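Local coordinates for penicillin-binding protein PbpB (Mycobacterium tuberculosis, PDB 6KGU), which builds cross-linked peptidoglycan from lipid-linked precursors for the cell wall and is a target of beta-lactam antibiotics such as aztreonam, at residues 287-293 and 312-318; 399-404 and 432-436. One frame throughout, in Å; residues are numbered along the deposited sequence.

Contact 1 (287-293 and 312-318); sequences PDEVLQV and VMPYTTT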
loop_
_atom_site.group_PDB
_atom_site.type_symbol
_atom_site.label_atom_id
_atom_site.label_comp_id
_atom_site.label_asym_id
_atom_site.label_seq_id
_atom_site.Cartn_x
_atom_site.Cartn_y
_atom_site.Cartn_z
ATOM N N PRO A 287 6.538 25.204 1.402
ATOM C CA PRO A 287 5.311 24.955 0.629
ATOM C C PRO A 287 4.871 26.125 -0.221
ATOM O O PRO A 287 4.330 25.912 -1.313
ATOM C CB PRO A 287 4.263 24.637 1.710
ATOM C CG PRO A 287 5.054 24.125 2.855
ATOM C CD PRO A 287 6.358 24.893 2.832
ATOM N N ASP A 288 5.085 27.356 0.238
ATOM C CA ASP A 288 4.584 28.530 -0.448
ATOM C C ASP A 288 5.631 29.204 -1.336
ATOM O O ASP A 288 5.355 30.272 -1.884
ATOM C CB ASP A 288 4.040 29.527 0.574
ATOM C CG ASP A 288 5.138 30.123 1.425
ATOM O OD1 ASP A 288 6.071 29.368 1.798
ATOM O OD2 ASP A 288 5.079 31.343 1.713
ATOM N N GLU A 289 6.816 28.611 -1.507
ATOM C CA GLU A 289 7.776 29.182 -2.447
ATOM C C GLU A 289 7.170 29.200 -3.852
ATOM O O GLU A 289 6.706 28.169 -4.347
ATOM C CB GLU A 289 9.093 28.393 -2.449
ATOM C CG GLU A 289 10.097 28.953 -3.485
ATOM C CD GLU A 289 11.418 28.183 -3.591
ATOM O OE1 GLU A 289 11.676 27.278 -2.770
ATOM O OE2 GLU A 289 12.193 28.479 -4.526
ATOM N N VAL A 290 7.136 30.375 -4.469
ATOM C CA VAL A 290 6.716 30.523 -5.863
ATOM C C VAL A 290 7.870 30.102 -6.771
ATOM O O VAL A 290 8.943 30.712 -6.750
ATOM C CB VAL A 290 6.285 31.969 -6.155
ATOM C CG1 VAL A 290 5.853 32.121 -7.629
ATOM C CG2 VAL A 290 5.153 32.386 -5.180
ATOM N N LEU A 291 7.655 29.055 -7.566
ATOM C CA LEU A 291 8.644 28.587 -8.519
ATOM C C LEU A 291 8.315 29.105 -9.920
ATOM O O LEU A 291 7.298 29.755 -10.143
ATOM C CB LEU A 291 8.705 27.064 -8.497
ATOM C CG LEU A 291 8.853 26.496 -7.087
ATOM C CD1 LEU A 291 8.439 25.033 -7.069
ATOM C CD2 LEU A 291 10.283 26.662 -6.601
ATOM N N GLN A 292 9.201 28.813 -10.871
ATOM C CA GLN A 292 8.985 29.089 -12.287
ATOM C C GLN A 292 9.212 27.777 -13.027
ATOM O O GLN A 292 10.352 27.316 -13.142
ATOM C CB GLN A 292 9.929 30.180 -12.801
ATOM C CG GLN A 292 9.844 31.518 -12.041
ATOM C CD GLN A 292 8.421 32.073 -12.006
ATOM O OE1 GLN A 292 7.701 32.037 -13.001
ATOM N NE2 GLN A 292 8.008 32.573 -10.841
ATOM N N VAL A 293 8.137 27.169 -13.520
ATOM C CA VAL A 293 8.218 25.792 -13.995
ATOM C C VAL A 293 7.943 25.776 -15.500
ATOM O O VAL A 293 6.807 26.022 -15.927
ATOM C CB VAL A 293 7.244 24.888 -13.228
ATOM C CG1 VAL A 293 7.419 23.411 -13.626
ATOM C CG2 VAL A 293 7.448 25.084 -11.704
ATOM N N VAL A 312 6.133 28.700 -18.972
ATOM C CA VAL A 312 6.606 28.893 -17.606
ATOM C C VAL A 312 5.428 29.263 -16.720
ATOM O O VAL A 312 4.745 30.268 -16.953
ATOM C CB VAL A 312 7.707 29.947 -17.557
ATOM C CG1 VAL A 312 8.085 30.223 -16.103
ATOM C CG2 VAL A 312 8.915 29.448 -18.327
ATOM N N MET A 313 5.168 28.440 -15.710
ATOM C CA MET A 313 4.068 28.633 -14.779
ATOM C C MET A 313 4.578 28.934 -13.375
ATOM O O MET A 313 5.506 28.271 -12.895
ATOM C CB MET A 313 3.179 27.389 -14.725
ATOM C CG MET A 313 2.307 27.186 -15.959
ATOM S SD MET A 313 0.955 28.379 -16.005
ATOM C CE MET A 313 1.655 29.667 -16.983
ATOM N N PRO A 314 3.951 29.920 -12.672
ATOM C CA PRO A 314 4.298 30.216 -11.269
ATOM C C PRO A 314 3.650 29.238 -10.290
ATOM O O PRO A 314 2.884 29.620 -9.402
ATOM C CB PRO A 314 3.770 31.648 -11.103
ATOM C CG PRO A 314 2.522 31.662 -11.992
ATOM C CD PRO A 314 2.853 30.767 -13.172
ATOM N N TYR A 315 3.932 27.942 -10.469
ATOM C CA TYR A 315 3.493 26.959 -9.490
ATOM C C TYR A 315 4.242 27.178 -8.182
ATOM O O TYR A 315 5.445 27.441 -8.175
ATOM C CB TYR A 315 3.741 25.529 -9.993
ATOM C CG TYR A 315 3.019 25.180 -11.282
ATOM C CD1 TYR A 315 1.729 25.639 -11.529
ATOM C CD2 TYR A 315 3.634 24.398 -12.252
ATOM C CE1 TYR A 315 1.075 25.328 -12.717
ATOM C CE2 TYR A 315 2.991 24.087 -13.439
ATOM C CZ TYR A 315 1.716 24.555 -13.666
ATOM O OH TYR A 315 1.081 24.244 -14.848
ATOM N N THR A 316 3.528 27.080 -7.073
ATOM C CA THR A 316 4.219 26.958 -5.805
ATOM C C THR A 316 4.791 25.551 -5.673
ATOM O O THR A 316 4.457 24.642 -6.433
ATOM C CB THR A 316 3.286 27.231 -4.626
ATOM O OG1 THR A 316 2.202 26.293 -4.662
ATOM C CG2 THR A 316 2.753 28.678 -4.662
ATOM N N THR A 317 5.664 25.375 -4.682
ATOM C CA THR A 317 6.109 24.034 -4.327
ATOM C C THR A 317 4.912 23.134 -4.034
ATOM O O THR A 317 4.827 22.001 -4.525
ATOM C CB THR A 317 7.060 24.127 -3.135
ATOM O OG1 THR A 317 8.256 24.787 -3.564
ATOM C CG2 THR A 317 7.396 22.764 -2.582
ATOM N N THR A 318 3.957 23.644 -3.255
ATOM C CA THR A 318 2.702 22.919 -3.038
ATOM C C THR A 318 2.046 22.531 -4.360
ATOM O O THR A 318 1.684 21.367 -4.569
ATOM C CB THR A 318 1.772 23.775 -2.175
ATOM O OG1 THR A 318 2.314 23.837 -0.849
ATOM C CG2 THR A 318 0.353 23.194 -2.110
#
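V293 and M313 start the backbone pairing as an antiparallel hydrogen-bonded pair: V293 N gives to M313 O at 2.9 Å and M313 N returns the bond to V293 O. Further along, two backbone bonds follow: L291 N to Y315 O, 2.8 Å, and T317 N to E289 O, 3.0 Å. P287 O ends the series as a double acceptor: T318 N lies in the carbonyl plane, on a lone pair, while T318 OG1, 2.9 Å away, sits above that plane. With chi1 at -70°, OG1 stands beside T318's own backbone N, which lets one residue supply both donors. CA-H groups add to these bonds: P314, the centre of an inverse gamma turn, brings its CA to 3.2 Å from L291 O.

Among side chains, V293 crosses Y315 at about a right angle, CB 3.8 Å from ring atom CD2, and L291 CD1 reaches T317 OG1 at 3.5 Å. The T317 hydroxyl itself bonds to S285.

T316 is the N-cap of helix 317-323, its OG1 bonded to G319 N and to V558 O of the C-terminal tail. Helix 326-336 packs on L291 and V293, and helix 436-445 on P287, T317 and T318.

Contact 2 (399-404 and 432-436); sequences AIANDG and RVVSA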
loop_
_atom_site.group_PDB
_atom_site.type_symbol
_atom_site.label_atom_id
_atom_site.label_comp_id
_atom_site.label_asym_id
_atom_site.label_seq_id
_atom_site.Cartn_x
_atom_site.Cartn_y
_atom_site.Cartn_z
ATOM N N ALA A 399 5.261 6.517 7.032
ATOM C CA ALA A 399 6.347 7.257 7.673
ATOM C C ALA A 399 5.959 8.714 7.878
ATOM O O ALA A 399 6.205 9.302 8.940
ATOM C CB ALA A 399 7.621 7.176 6.822
ATOM N N ILE A 400 5.366 9.315 6.845
ATOM C CA ILE A 400 4.961 10.710 6.903
ATOM C C ILE A 400 3.753 10.873 7.816
ATOM O O ILE A 400 3.631 11.865 8.544
ATOM C CB ILE A 400 4.679 11.198 5.467
ATOM C CG1 ILE A 400 5.994 11.288 4.678
ATOM C CG2 ILE A 400 3.898 12.514 5.469
ATOM C CD1 ILE A 400 7.001 12.282 5.294
ATOM N N ALA A 401 2.838 9.902 7.784
ATOM C CA ALA A 401 1.696 9.924 8.693
ATOM C C ALA A 401 2.150 9.892 10.155
ATOM O O ALA A 401 1.565 10.563 11.011
ATOM C CB ALA A 401 0.789 8.730 8.402
ATOM N N ASN A 402 3.191 9.119 10.455
ATOM C CA ASN A 402 3.648 8.936 11.832
ATOM C C ASN A 402 4.743 9.935 12.194
ATOM O O ASN A 402 5.745 9.582 12.829
ATOM C CB ASN A 402 4.116 7.493 12.027
ATOM C CG ASN A 402 4.386 7.150 13.479
ATOM O OD1 ASN A 402 3.631 7.534 14.384
ATOM N ND2 ASN A 402 5.476 6.422 13.710
ATOM N N ASP A 403 4.576 11.192 11.753
ATOM C CA ASP A 403 5.443 12.293 12.164
ATOM C C ASP A 403 6.896 12.016 11.808
ATOM O O ASP A 403 7.813 12.385 12.543
ATOM C CB ASP A 403 5.293 12.594 13.663
ATOM C CG ASP A 403 4.150 13.582 13.940
ATOM O OD1 ASP A 403 3.616 14.151 12.961
ATOM O OD2 ASP A 403 3.792 13.789 15.118
ATOM N N GLY A 404 7.102 11.357 10.666
ATOM C CA GLY A 404 8.428 11.140 10.122
ATOM C C GLY A 404 9.072 9.823 10.497
ATOM O O GLY A 404 10.177 9.541 10.025
ATOM N N ARG A 432 13.626 6.731 11.682
ATOM C CA ARG A 432 13.460 8.166 11.473
ATOM C C ARG A 432 13.826 8.511 10.031
ATOM O O ARG A 432 14.981 8.349 9.625
ATOM C CB ARG A 432 14.337 8.921 12.475
ATOM C CG ARG A 432 14.552 10.427 12.211
ATOM C CD ARG A 432 13.306 11.256 12.471
ATOM N NE ARG A 432 12.782 11.109 13.827
ATOM C CZ ARG A 432 11.606 11.589 14.211
ATOM N NH1 ARG A 432 10.832 12.244 13.337
ATOM N NH2 ARG A 432 11.179 11.398 15.450
ATOM N N VAL A 433 12.845 8.957 9.248
ATOM C CA VAL A 433 13.050 9.342 7.850
ATOM C C VAL A 433 13.199 10.852 7.702
ATOM O O VAL A 433 14.112 11.335 7.037
ATOM C CB VAL A 433 11.886 8.824 6.972
ATOM C CG1 VAL A 433 12.098 9.245 5.518
ATOM C CG2 VAL A 433 11.713 7.304 7.106
ATOM N N VAL A 434 12.269 11.608 8.277
ATOM C CA VAL A 434 12.321 13.063 8.316
ATOM C C VAL A 434 11.834 13.488 9.692
ATOM O O VAL A 434 11.279 12.686 10.444
ATOM C CB VAL A 434 11.455 13.720 7.218
ATOM C CG1 VAL A 434 11.955 13.354 5.835
ATOM C CG2 VAL A 434 9.981 13.333 7.419
ATOM N N SER A 435 12.023 14.771 10.013
ATOM C CA SER A 435 11.578 15.255 11.313
ATOM C C SER A 435 10.051 15.293 11.379
ATOM O O SER A 435 9.351 15.234 10.358
ATOM C CB SER A 435 12.140 16.653 11.606
ATOM O OG SER A 435 11.515 17.653 10.804
ATOM N N ALA A 436 9.533 15.395 12.611
ATOM C CA ALA A 436 8.090 15.565 12.781
ATOM C C ALA A 436 7.606 16.806 12.050
ATOM O O ALA A 436 6.554 16.787 11.396
ATOM C CB ALA A 436 7.731 15.642 14.262
HETATM O O HOH W 1 8.278 12.072 15.844
#
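The R432 guanidinium is the flat group here, and its edge does the work. V434 O takes NH1 in the guanidinium plane at 3.0 Å, a nearly straight bond of 166° that folds the arginine back over its own segment; bends at chi2 and chi3, 71° and 57°, bring the group round to make it. The water bound to NH2, also 3.0 Å away, lies in the same plane at the edge. Neither face is stacked across the contact: D403 O approaches obliquely, accepting a weak bond from NH1 at 3.1 Å, and the same water donates a weak bond to it. NH1 therefore bridges the carbonyls of both segments.

G404 sits at the centre. Its O receives V433 N at 2.8 Å, nearly along the C=O axis, and a long, weak bond from V434 N. At its CA, V434 O comes to 3.3 Å as a CA-H...O contact. D403 and G404 both have positive phi, turning the chain out of helix 390-401 within the transpeptidase domain, and weak bonds from G404 N to A399 O and from D403 N to I400 O fit a Schellman motif at this helix end. S435, meanwhile, is the N-cap of helix 436-445, its OG bonded to T438 N, so one helix finishes against the start of another.

On the apolar side, I400 CD1 meets V434 CG2 at 3.8 Å, and A399 CB meets V433 CG2 at 4.1 Å. D403 CB rests 3.9 Å from A436 CB, while D403 OD1 binds R443 and Q440 on helix 436-445.

Overall arrangement
Coming from the N terminus, the chain reaches the transpeptidase domain and leaves helix 272-281 into 287-293. It then runs through the strands 296-299 and 302-305 and returns as 312-318, where contact 1 closes a loop of 18 residues at the start of helix 317-323. Helices 326-336, 338-347 and 390-401 follow. Contact 2 opens at the end of the last and closes 27 residues on, after strands 405-406, 412-416, 422-424 and 431-432. The two loops are in series, neither nested nor crossed, and their nearest atoms are about 11 Å apart. Helix 436-445 connects them: it begins in contact 2 and packs M445 against contact 1.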